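Local coordinates for vascular protein tyrosine phosphatase 1 (Rattus norvegicus, PDB 3I36) that probably removes phosphate from phosphotyrosine in target proteins, the piece here being the catalytic domain of a receptor-type tyrosine phosphatase of the plasma membrane, at residues L219-N222 with F223-V227; L226-D229 with Y230-Q233; I261-I264 with E265-T269. One frame throughout, in Å; residues are numbered along the deposited sequence. Where two conformers were deposited one is given.

Contact 1. Residues L219-N222 with F223-V227; sequences LLIN and FRYLV
L220 leans its CD1 methyl on one corner of the F223 ring, 4.1 Å from CD2, and the two side chains meet at a slant rather than as a stack. Both bend the same way from the backbone: CG is anti to the backbone N in L220 (chi1 -172°) and in F223 (chi1 173°), which carries each group alongside its own carbonyl and onto one buried flank of the helix. Further along, V227 lies over a face of the F223 ring, its CG2 4.2 Å above the plane and displaced toward the rim. A methyl of a beta-branched residue covers an aromatic face well, and the three apolar groups form a continuous strip. On another flank, I221 and Y225 run side by side, pointing the same way. The CG2 methyl of I221 faces the CD2–CE2 side of the tyrosine ring, but their very short approach belongs to one of two modelled tyrosine conformers and is doubtful in detail. Tyrosine suits this partly exposed place, offering carbon to I221 while in this conformer its hydroxyl makes a weak hydrogen bond to E265. R224 turns its bent chain to the facing helix, where NH1 forms a salt bridge with D258 and the guanidinium makes a cation-pi contact with Y262. Beneath the side chains, regular i to i+4 bonds hold the spacing, among them F223 N to L219 O and R224 N to L220 O, each 2.8 Å. F223 also meets F205 edge-to-face. Such an apolar strip is that of an alpha-helix packed between the central mixed sheet and helix 249-267 in the protein-tyrosine phosphatase fold, the side chain of L220 about 7 Å from that of R250, in the probable substrate site.

Contact 2. Residues L226-D229 with Y230-Q233; sequences LVRD and YMKQ
The backbone from L226 to Q233 keeps helical i to i+4 bonding at first, with Y230 N 3.1 Å from L226 O and M231 N 2.8 Å from V227 O, and then slackens: K232 N makes two weak bonds, one to R228 O and one to D229 O, before Q233 N turns to Y230 O at 2.8 Å. M231 lies alongside V227, its CG 4.1 Å from CG1 of the valine, both pointing the same way. The chain of M231 folds back at both its later torsions, a bend that a flexible thioether allows, and its side chain reaches A139 of the sheet. R228 crosses over the start of this methionine, with NH1 3.7 Å from M231 CB. A turn at chi2 (-58°) brings the guanidinium back toward the following helical turn, while its main polar partner lies on the neighbouring helix, where NH2 forms a salt bridge with D258. Long and jointed, arginine can thus lay its NH1 end against an apolar neighbour and still reach a carboxylate. On the exposed flank D229 and K232 face each other one turn apart. Their charged atoms do not touch, OD1 and NZ being 4.8 Å apart, and a water joins them: it donates to D229 OD1 at 2.7 Å and accepts from K232 NZ at 2.6 Å. The lysine chain, extended beyond CG, carries the ammonium out to this bridge. Y230 goes the other way, inward beside P199 and R201, and its hydroxyl is satisfied by a hydrogen bond with the Y138 carbonyl oxygen. Apolar groups toward the sheet and charged ones toward solvent mark an amphipathic helix, and the weakening backbone bonds mark its C-terminal end, here that of helix 218-231.

Contact 3. Residues I261-I264 with E265-T269; sequences IYQI and ENENT
I261 and E265 lie side by side, the CG2 methyl of I261 3.4 Å from E265 OE2, the oxygen already weakly paired with Y225. The backbone beneath is well paired: E265 N to I261 O (2.8 Å), N266 N to Y262 O (2.7 Å) and E267 N to Q263 O (2.7 Å). The N266 amide lies nearly parallel to the Y262 ring, their planes 13° apart, but ND2 meets the Y262 carbonyl oxygen at too poor an angle to bond. N268, the first residue to leave helical angles, takes the left-handed conformation of a C' residue (phi 58°), which asparagine accepts more readily than most residues. Its N-H hydrogen-bonds to I264 O (3.0 Å) from above the carbonyl plane, away from the lone pairs, and its backbone also bonds to V28. A water sits within bonding distance of both I264 O and N268 OD1, though it has more acceptors around it than protons. After this turn T269 enters a short strand antiparallel to strand 26-27. Of the long polar side chains, Q263, in the conformer described, accepts from D271 N through OE1, and E267 OE1 is hydrogen-bonded to the Y108 hydroxyl.

Contacts 1 and 2 follow each other on helix 218-231, sharing L226 and V227, with centres about 10 Å apart. Contact 3 closes helix 249-267, its centre about 16 Å from that of contact 1 and about 18 Å from that of contact 2. The two helices meet directly: R224 NE comes within 3.4 Å of I261 CD1, and R228 CD within 3.1 Å of Y262 OH. The carboxylate of D258 joins contacts 1 and 2 by taking one arginine on each oxygen. Helix 249-267 starts in the probable phosphate-binding loop. Contact 1 is the nearest to the site, the side chain of L220 being about 10 Å from that of C244, the likely nucleophile, whereas contacts 2 and 3 lie away from it.

Contact 1. Residues L219-N222 with F223-V227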
ATOM      1  N   LEU A 219      13.749  -5.131   8.409  1.00 18.33           N
ATOM      2  CA  LEU A 219      12.500  -5.284   9.136  1.00 19.53           C
ATOM      3  C   LEU A 219      11.315  -5.152   8.194  1.00 22.08           C
ATOM      4  O   LEU A 219      10.383  -5.959   8.240  1.00 20.10           O
ATOM      5  CB  LEU A 219      12.389  -4.276  10.273  1.00 19.51           C
ATOM      6  CG  LEU A 219      13.337  -4.627  11.423  1.00 30.50           C
ATOM      7  CD1 LEU A 219      13.427  -3.490  12.424  1.00 34.08           C
ATOM      8  CD2 LEU A 219      12.861  -5.908  12.090  1.00 27.70           C
ATOM      9  N   LEU A 220      11.340  -4.138   7.336  1.00 18.58           N
ATOM     10  CA  LEU A 220      10.244  -3.975   6.407  1.00 19.07           C
ATOM     11  C   LEU A 220      10.204  -5.154   5.443  1.00 14.64           C
ATOM     12  O   LEU A 220       9.129  -5.619   5.059  1.00 13.63           O
ATOM     13  CB  LEU A 220      10.363  -2.664   5.648  1.00 21.79           C
ATOM     14  CG  LEU A 220       9.166  -2.295   4.776  1.00 17.40           C
ATOM     15  CD1 LEU A 220       7.911  -2.133   5.625  1.00 14.46           C
ATOM     16  CD2 LEU A 220       9.468  -1.019   4.041  1.00 17.35           C
ATOM     17  N   ILE A 221      11.377  -5.634   5.045  1.00 15.63           N
ATOM     18  CA  ILE A 221      11.437  -6.774   4.138  1.00 17.28           C
ATOM     19  C   ILE A 221      10.912  -8.039   4.820  1.00 15.42           C
ATOM     20  O   ILE A 221      10.147  -8.793   4.227  1.00 16.13           O
ATOM     21  CB  ILE A 221      12.855  -6.991   3.594  1.00 17.45           C
ATOM     22  CG1 ILE A 221      13.210  -5.883   2.600  1.00 19.49           C
ATOM     23  CG2 ILE A 221      12.976  -8.369   2.951  1.00 19.05           C
ATOM     24  CD1 ILE A 221      14.708  -5.726   2.348  1.00 18.62           C
ATOM     25  N   ASN A 222      11.312  -8.266   6.070  1.00 13.37           N
ATOM     26  CA  ASN A 222      10.791  -9.389   6.835  0.50 19.30           C
ATOM     27  C   ASN A 222       9.284  -9.279   7.037  1.00 16.77           C
ATOM     28  O   ASN A 222       8.567 -10.275   7.005  1.00 14.38           O
ATOM     29  CB  ASN A 222      11.505  -9.487   8.183  0.50 22.72           C
ATOM     30  CG  ASN A 222      12.970  -9.839   8.037  0.50 19.25           C
ATOM     31  OD1 ASN A 222      13.388 -10.415   7.030  0.50 17.30           O
ATOM     32  ND2 ASN A 222      13.763  -9.495   9.048  0.50 20.49           N
ATOM     33  N   PHE A 223       8.817  -8.056   7.251  1.00 16.14           N
ATOM     34  CA  PHE A 223       7.395  -7.786   7.403  1.00 12.65           C
ATOM     35  C   PHE A 223       6.691  -8.138   6.096  1.00 13.40           C
ATOM     36  O   PHE A 223       5.657  -8.808   6.106  1.00 14.19           O
ATOM     37  CB  PHE A 223       7.224  -6.312   7.744  1.00 13.49           C
ATOM     38  CG  PHE A 223       5.817  -5.836   7.771  1.00 16.52           C
ATOM     39  CD1 PHE A 223       5.033  -6.018   8.895  1.00 16.89           C
ATOM     40  CD2 PHE A 223       5.293  -5.133   6.699  1.00 16.37           C
ATOM     41  CE1 PHE A 223       3.746  -5.521   8.937  1.00 14.97           C
ATOM     42  CE2 PHE A 223       3.998  -4.645   6.738  1.00 12.87           C
ATOM     43  CZ  PHE A 223       3.227  -4.840   7.867  1.00 12.14           C
ATOM     44  N   ARG A 224       7.250  -7.698   4.971  1.00 11.85           N
ATOM     45  CA  ARG A 224       6.709  -8.106   3.675  1.00 11.42           C
ATOM     46  C   ARG A 224       6.648  -9.623   3.554  1.00  9.84           C
ATOM     47  O   ARG A 224       5.649 -10.183   3.084  1.00 13.23           O
ATOM     48  CB  ARG A 224       7.496  -7.540   2.479  1.00 14.05           C
ATOM     49  CG  ARG A 224       6.625  -7.649   1.218  1.00 24.99           C
ATOM     50  CD  ARG A 224       7.214  -8.307  -0.047  1.00 34.72           C
ATOM     51  NE  ARG A 224       7.863  -9.582   0.152  1.00 23.57           N
ATOM     52  CZ  ARG A 224       7.986 -10.552  -0.761  1.00 23.01           C
ATOM     53  NH1 ARG A 224       7.445 -10.478  -1.968  1.00 23.57           N
ATOM     54  NH2 ARG A 224       8.657 -11.642  -0.438  1.00 15.14           N
ATOM     55  N   TYR A 225       7.724 -10.304   3.933  1.00 14.08           N
ATOM     56  CA  TYR A 225       7.710 -11.761   3.891  0.50 16.30           C
ATOM     57  C   TYR A 225       6.572 -12.335   4.729  1.00 17.40           C
ATOM     58  O   TYR A 225       5.940 -13.304   4.328  1.00 15.43           O
ATOM     59  CB  TYR A 225       9.060 -12.362   4.299  0.50 16.69           C
ATOM     60  CG  TYR A 225      10.084 -12.309   3.187  0.50 18.29           C
ATOM     61  CD1 TYR A 225       9.938 -13.087   2.043  0.50 13.24           C
ATOM     62  CD2 TYR A 225      11.186 -11.472   3.272  0.50 26.43           C
ATOM     63  CE1 TYR A 225      10.864 -13.035   1.023  0.50 22.28           C
ATOM     64  CE2 TYR A 225      12.124 -11.421   2.257  0.50 27.31           C
ATOM     65  CZ  TYR A 225      11.956 -12.198   1.139  0.50 22.49           C
ATOM     66  OH  TYR A 225      12.880 -12.135   0.132  0.50 32.11           O
ATOM     67  N   LEU A 226       6.299 -11.732   5.880  1.00 15.27           N
ATOM     68  CA  LEU A 226       5.192 -12.209   6.714  1.00 14.47           C
ATOM     69  C   LEU A 226       3.866 -12.076   5.975  1.00 17.30           C
ATOM     70  O   LEU A 226       3.047 -13.000   5.953  1.00 12.37           O
ATOM     71  CB  LEU A 226       5.138 -11.437   8.031  1.00 16.63           C
ATOM     72  CG  LEU A 226       6.269 -11.716   9.021  1.00 25.26           C
ATOM     73  CD1 LEU A 226       6.027 -10.981  10.327  1.00 27.51           C
ATOM     74  CD2 LEU A 226       6.421 -13.223   9.262  1.00 31.06           C
ATOM     75  N   VAL A 227       3.662 -10.916   5.361  1.00 14.12           N
ATOM     76  CA  VAL A 227       2.452 -10.683   4.594  1.00 15.17           C
ATOM     77  C   VAL A 227       2.339 -11.740   3.514  1.00 15.20           C
ATOM     78  O   VAL A 227       1.287 -12.352   3.322  1.00 16.73           O
ATOM     79  CB  VAL A 227       2.463  -9.288   3.946  1.00 12.47           C
ATOM     80  CG1 VAL A 227       1.237  -9.082   3.056  1.00 15.79           C
ATOM     81  CG2 VAL A 227       2.540  -8.217   5.012  1.00 15.12           C
TER

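Contact 2. Residues L226-D229 with Y230-Q233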
ATOM      1  N   LEU A 226       6.299 -11.732   5.880  1.00 15.27           N
ATOM      2  CA  LEU A 226       5.192 -12.209   6.714  1.00 14.47           C
ATOM      3  C   LEU A 226       3.866 -12.076   5.975  1.00 17.30           C
ATOM      4  O   LEU A 226       3.047 -13.000   5.953  1.00 12.37           O
ATOM      5  CB  LEU A 226       5.138 -11.437   8.031  1.00 16.63           C
ATOM      6  CG  LEU A 226       6.269 -11.716   9.021  1.00 25.26           C
ATOM      7  CD1 LEU A 226       6.027 -10.981  10.327  1.00 27.51           C
ATOM      8  CD2 LEU A 226       6.421 -13.223   9.262  1.00 31.06           C
ATOM      9  N   VAL A 227       3.662 -10.916   5.361  1.00 14.12           N
ATOM     10  CA  VAL A 227       2.452 -10.683   4.594  1.00 15.17           C
ATOM     11  C   VAL A 227       2.339 -11.740   3.514  1.00 15.20           C
ATOM     12  O   VAL A 227       1.287 -12.352   3.322  1.00 16.73           O
ATOM     13  CB  VAL A 227       2.463  -9.288   3.946  1.00 12.47           C
ATOM     14  CG1 VAL A 227       1.237  -9.082   3.056  1.00 15.79           C
ATOM     15  CG2 VAL A 227       2.540  -8.217   5.012  1.00 15.12           C
ATOM     16  N   ARG A 228       3.431 -11.948   2.798  1.00 13.11           N
ATOM     17  CA  ARG A 228       3.444 -12.903   1.699  1.00 13.01           C
ATOM     18  C   ARG A 228       3.195 -14.329   2.180  1.00 13.79           C
ATOM     19  O   ARG A 228       2.503 -15.118   1.524  1.00 17.48           O
ATOM     20  CB  ARG A 228       4.768 -12.791   0.940  1.00 14.76           C
ATOM     21  CG  ARG A 228       4.741 -11.657  -0.090  1.00 15.38           C
ATOM     22  CD  ARG A 228       3.599 -11.934  -1.027  1.00 19.30           C
ATOM     23  NE  ARG A 228       3.268 -10.825  -1.911  1.00 14.25           N
ATOM     24  CZ  ARG A 228       2.149 -10.779  -2.623  1.00 17.56           C
ATOM     25  NH1 ARG A 228       1.282 -11.777  -2.526  1.00 17.96           N
ATOM     26  NH2 ARG A 228       1.887  -9.746  -3.415  1.00 16.04           N
ATOM     27  N   ASP A 229       3.759 -14.659   3.332  1.00 15.11           N
ATOM     28  CA  ASP A 229       3.551 -15.978   3.896  1.00 18.84           C
ATOM     29  C   ASP A 229       2.060 -16.223   4.083  1.00 19.96           C
ATOM     30  O   ASP A 229       1.524 -17.278   3.722  1.00 14.37           O
ATOM     31  CB  ASP A 229       4.274 -16.100   5.228  1.00 17.30           C
ATOM     32  CG  ASP A 229       4.256 -17.516   5.757  1.00 30.72           C
ATOM     33  OD1 ASP A 229       4.933 -18.377   5.161  1.00 34.59           O
ATOM     34  OD2 ASP A 229       3.555 -17.759   6.756  1.00 31.67           O
ATOM     35  N   TYR A 230       1.387 -15.231   4.647  1.00 15.49           N
ATOM     36  CA  TYR A 230      -0.050 -15.315   4.836  1.00 13.80           C
ATOM     37  C   TYR A 230      -0.795 -15.355   3.504  1.00 16.55           C
ATOM     38  O   TYR A 230      -1.715 -16.147   3.334  1.00 15.33           O
ATOM     39  CB  TYR A 230      -0.538 -14.138   5.672  1.00 12.93           C
ATOM     40  CG  TYR A 230      -2.032 -14.063   5.833  1.00 17.59           C
ATOM     41  CD1 TYR A 230      -2.699 -14.893   6.726  1.00 18.87           C
ATOM     42  CD2 TYR A 230      -2.776 -13.121   5.128  1.00 23.14           C
ATOM     43  CE1 TYR A 230      -4.073 -14.809   6.887  1.00 20.79           C
ATOM     44  CE2 TYR A 230      -4.145 -13.026   5.286  1.00 19.45           C
ATOM     45  CZ  TYR A 230      -4.787 -13.868   6.162  1.00 23.29           C
ATOM     46  OH  TYR A 230      -6.155 -13.765   6.308  1.00 23.46           O
ATOM     47  N   MET A 231      -0.399 -14.497   2.567  1.00 14.54           N
ATOM     48  CA  MET A 231      -1.069 -14.430   1.268  1.00 11.75           C
ATOM     49  C   MET A 231      -1.075 -15.765   0.542  1.00 16.48           C
ATOM     50  O   MET A 231      -1.913 -15.994  -0.320  1.00 11.95           O
ATOM     51  CB  MET A 231      -0.439 -13.349   0.393  1.00 13.25           C
ATOM     52  CG  MET A 231      -0.755 -11.953   0.882  1.00 14.76           C
ATOM     53  SD  MET A 231      -2.532 -11.701   1.074  1.00 19.27           S
ATOM     54  CE  MET A 231      -3.101 -11.862  -0.611  1.00 17.08           C
ATOM     55  N   LYS A 232      -0.129 -16.636   0.872  1.00 13.90           N
ATOM     56  CA  LYS A 232      -0.080 -17.949   0.227  1.00 20.13           C
ATOM     57  C   LYS A 232      -1.311 -18.776   0.591  1.00 17.34           C
ATOM     58  O   LYS A 232      -1.657 -19.740  -0.091  1.00 17.70           O
ATOM     59  CB  LYS A 232       1.191 -18.685   0.630  1.00 20.87           C
ATOM     60  CG  LYS A 232       2.459 -18.111   0.014  1.00 16.43           C
ATOM     61  CD  LYS A 232       3.662 -18.881   0.533  1.00 20.24           C
ATOM     62  CE  LYS A 232       4.961 -18.365  -0.059  1.00 27.11           C
ATOM     63  NZ  LYS A 232       6.100 -19.068   0.595  1.00 27.43           N
ATOM     64  N   GLN A 233      -1.982 -18.365   1.658  1.00 13.69           N
ATOM     65  CA  GLN A 233      -3.109 -19.112   2.202  1.00 12.66           C
ATOM     66  C   GLN A 233      -4.437 -18.570   1.702  1.00 13.65           C
ATOM     67  O   GLN A 233      -5.487 -19.102   2.018  1.00 16.11           O
ATOM     68  CB  GLN A 233      -3.088 -19.000   3.721  1.00 15.39           C
ATOM     69  CG  GLN A 233      -1.769 -19.459   4.312  1.00 17.97           C
ATOM     70  CD  GLN A 233      -1.723 -19.293   5.813  1.00 31.81           C
ATOM     71  OE1 GLN A 233      -2.740 -19.021   6.446  1.00 32.68           O
ATOM     72  NE2 GLN A 233      -0.541 -19.441   6.392  1.00 45.72           N
TER
HETATM   73  O   HOH W   1       6.378 -17.858   2.935  1.00 34.00           O

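Contact 3. Residues I261-I264 with E265-T269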
ATOM      1  N   ILE A 261      10.959  -7.785  -5.003  1.00 11.21           N
ATOM      2  CA  ILE A 261      11.418  -9.077  -4.504  1.00 13.79           C
ATOM      3  C   ILE A 261      11.013 -10.182  -5.461  1.00 14.01           C
ATOM      4  O   ILE A 261      11.819 -11.055  -5.793  1.00 12.34           O
ATOM      5  CB  ILE A 261      10.894  -9.363  -3.089  1.00 15.33           C
ATOM      6  CG1 ILE A 261      11.542  -8.383  -2.089  1.00 12.28           C
ATOM      7  CG2 ILE A 261      11.145 -10.819  -2.711  1.00 13.80           C
ATOM      8  CD1 ILE A 261      10.889  -8.400  -0.695  1.00 17.92           C
ATOM      9  N   TYR A 262       9.774 -10.143  -5.938  1.00 12.65           N
ATOM     10  CA  TYR A 262       9.368 -11.153  -6.911  1.00 11.18           C
ATOM     11  C   TYR A 262      10.249 -11.102  -8.149  1.00 10.47           C
ATOM     12  O   TYR A 262      10.674 -12.130  -8.662  1.00 12.85           O
ATOM     13  CB  TYR A 262       7.940 -10.941  -7.341  1.00 10.63           C
ATOM     14  CG  TYR A 262       6.924 -11.520  -6.397  1.00 12.77           C
ATOM     15  CD1 TYR A 262       6.869 -12.887  -6.161  1.00 17.77           C
ATOM     16  CD2 TYR A 262       5.994 -10.703  -5.772  1.00 10.46           C
ATOM     17  CE1 TYR A 262       5.925 -13.423  -5.310  1.00 18.59           C
ATOM     18  CE2 TYR A 262       5.037 -11.225  -4.926  1.00 10.75           C
ATOM     19  CZ  TYR A 262       5.006 -12.588  -4.695  1.00 17.43           C
ATOM     20  OH  TYR A 262       4.045 -13.107  -3.862  1.00 21.05           O
ATOM     21  N   GLN A 263      10.494  -9.890  -8.628  1.00 11.56           N
ATOM     22  CA  GLN A 263      11.316  -9.634  -9.805  0.50 16.47           C
ATOM     23  C   GLN A 263      12.691 -10.267  -9.619  1.00 12.40           C
ATOM     24  O   GLN A 263      13.209 -10.968 -10.479  1.00 13.01           O
ATOM     25  CB  GLN A 263      11.488  -8.120  -9.929  0.50 18.63           C
ATOM     26  CG  GLN A 263      11.199  -7.512 -11.280  0.50 19.83           C
ATOM     27  CD  GLN A 263      11.061  -5.995 -11.195  0.50 14.07           C
ATOM     28  OE1 GLN A 263      11.846  -5.321 -10.522  0.50 13.49           O
ATOM     29  NE2 GLN A 263      10.063  -5.456 -11.877  0.50 17.09           N
ATOM     30  N   ILE A 264      13.298  -9.960  -8.473  1.00 12.74           N
ATOM     31  CA  ILE A 264      14.613 -10.488  -8.138  1.00 15.32           C
ATOM     32  C   ILE A 264      14.560 -12.009  -8.108  1.00 16.78           C
ATOM     33  O   ILE A 264      15.390 -12.688  -8.704  1.00 17.88           O
ATOM     34  CB  ILE A 264      15.069  -9.985  -6.748  1.00 17.38           C
ATOM     35  CG1 ILE A 264      15.533  -8.531  -6.829  1.00 18.88           C
ATOM     36  CG2 ILE A 264      16.187 -10.874  -6.188  1.00 18.30           C
ATOM     37  CD1 ILE A 264      15.668  -7.879  -5.455  1.00 23.11           C
ATOM     38  N   GLU A 265      13.575 -12.540  -7.402  1.00 16.05           N
ATOM     39  CA  GLU A 265      13.454 -13.984  -7.219  1.00 18.02           C
ATOM     40  C   GLU A 265      13.184 -14.692  -8.541  1.00 18.92           C
ATOM     41  O   GLU A 265      13.764 -15.728  -8.822  1.00 18.28           O
ATOM     42  CB  GLU A 265      12.331 -14.284  -6.221  1.00 17.64           C
ATOM     43  CG  GLU A 265      12.741 -13.957  -4.814  1.00 20.13           C
ATOM     44  CD  GLU A 265      11.632 -14.148  -3.797  1.00 23.83           C
ATOM     45  OE1 GLU A 265      10.468 -14.355  -4.197  1.00 18.56           O
ATOM     46  OE2 GLU A 265      11.948 -14.085  -2.595  1.00 21.70           O
ATOM     47  N   ASN A 266      12.315 -14.108  -9.358  1.00 13.41           N
ATOM     48  CA  ASN A 266      11.859 -14.769 -10.563  1.00 14.15           C
ATOM     49  C   ASN A 266      12.655 -14.466 -11.815  1.00 15.60           C
ATOM     50  O   ASN A 266      12.653 -15.259 -12.752  1.00 16.27           O
ATOM     51  CB  ASN A 266      10.400 -14.451 -10.805  1.00 16.55           C
ATOM     52  CG  ASN A 266       9.505 -15.061  -9.750  1.00 30.47           C
ATOM     53  OD1 ASN A 266       9.689 -16.216  -9.362  1.00 37.20           O
ATOM     54  ND2 ASN A 266       8.541 -14.287  -9.268  1.00 31.87           N
ATOM     55  N   GLU A 267      13.323 -13.318 -11.841  1.00 14.11           N
ATOM     56  CA  GLU A 267      13.956 -12.879 -13.074  1.00 16.58           C
ATOM     57  C   GLU A 267      15.386 -12.431 -12.882  1.00 12.45           C
ATOM     58  O   GLU A 267      16.066 -12.154 -13.849  1.00 14.64           O
ATOM     59  CB  GLU A 267      13.139 -11.749 -13.706  1.00 17.03           C
ATOM     60  CG  GLU A 267      11.660 -12.054 -13.801  1.00 24.67           C
ATOM     61  CD  GLU A 267      10.885 -10.882 -14.361  1.00 34.48           C
ATOM     62  OE1 GLU A 267       9.817 -10.542 -13.813  1.00 31.88           O
ATOM     63  OE2 GLU A 267      11.360 -10.292 -15.346  1.00 31.51           O
ATOM     64  N   ASN A 268      15.828 -12.337 -11.633  1.00 15.69           N
ATOM     65  CA  ASN A 268      17.183 -11.885 -11.343  1.00 13.77           C
ATOM     66  C   ASN A 268      17.454 -10.516 -11.906  1.00 16.37           C
ATOM     67  O   ASN A 268      18.574 -10.202 -12.267  1.00 15.42           O
ATOM     68  CB  ASN A 268      18.206 -12.859 -11.905  1.00 13.85           C
ATOM     69  CG  ASN A 268      18.055 -14.217 -11.312  1.00 15.94           C
ATOM     70  OD1 ASN A 268      18.132 -14.380 -10.097  1.00 19.76           O
ATOM     71  ND2 ASN A 268      17.793 -15.197 -12.149  1.00 18.20           N
ATOM     72  N   THR A 269      16.415  -9.694 -11.959  1.00 11.88           N
ATOM     73  CA  THR A 269      16.556  -8.374 -12.518  1.00 14.00           C
ATOM     74  C   THR A 269      15.708  -7.470 -11.663  1.00 12.12           C
ATOM     75  O   THR A 269      14.821  -7.926 -10.952  1.00 16.21           O
ATOM     76  CB  THR A 269      15.990  -8.291 -13.935  1.00 21.46           C
ATOM     77  OG1 THR A 269      14.567  -8.469 -13.869  1.00 31.61           O
ATOM     78  CG2 THR A 269      16.605  -9.359 -14.810  1.00 16.56           C
TER
HETATM   79  O   HOH W   2      18.195 -12.756  -7.853  1.00 27.01           O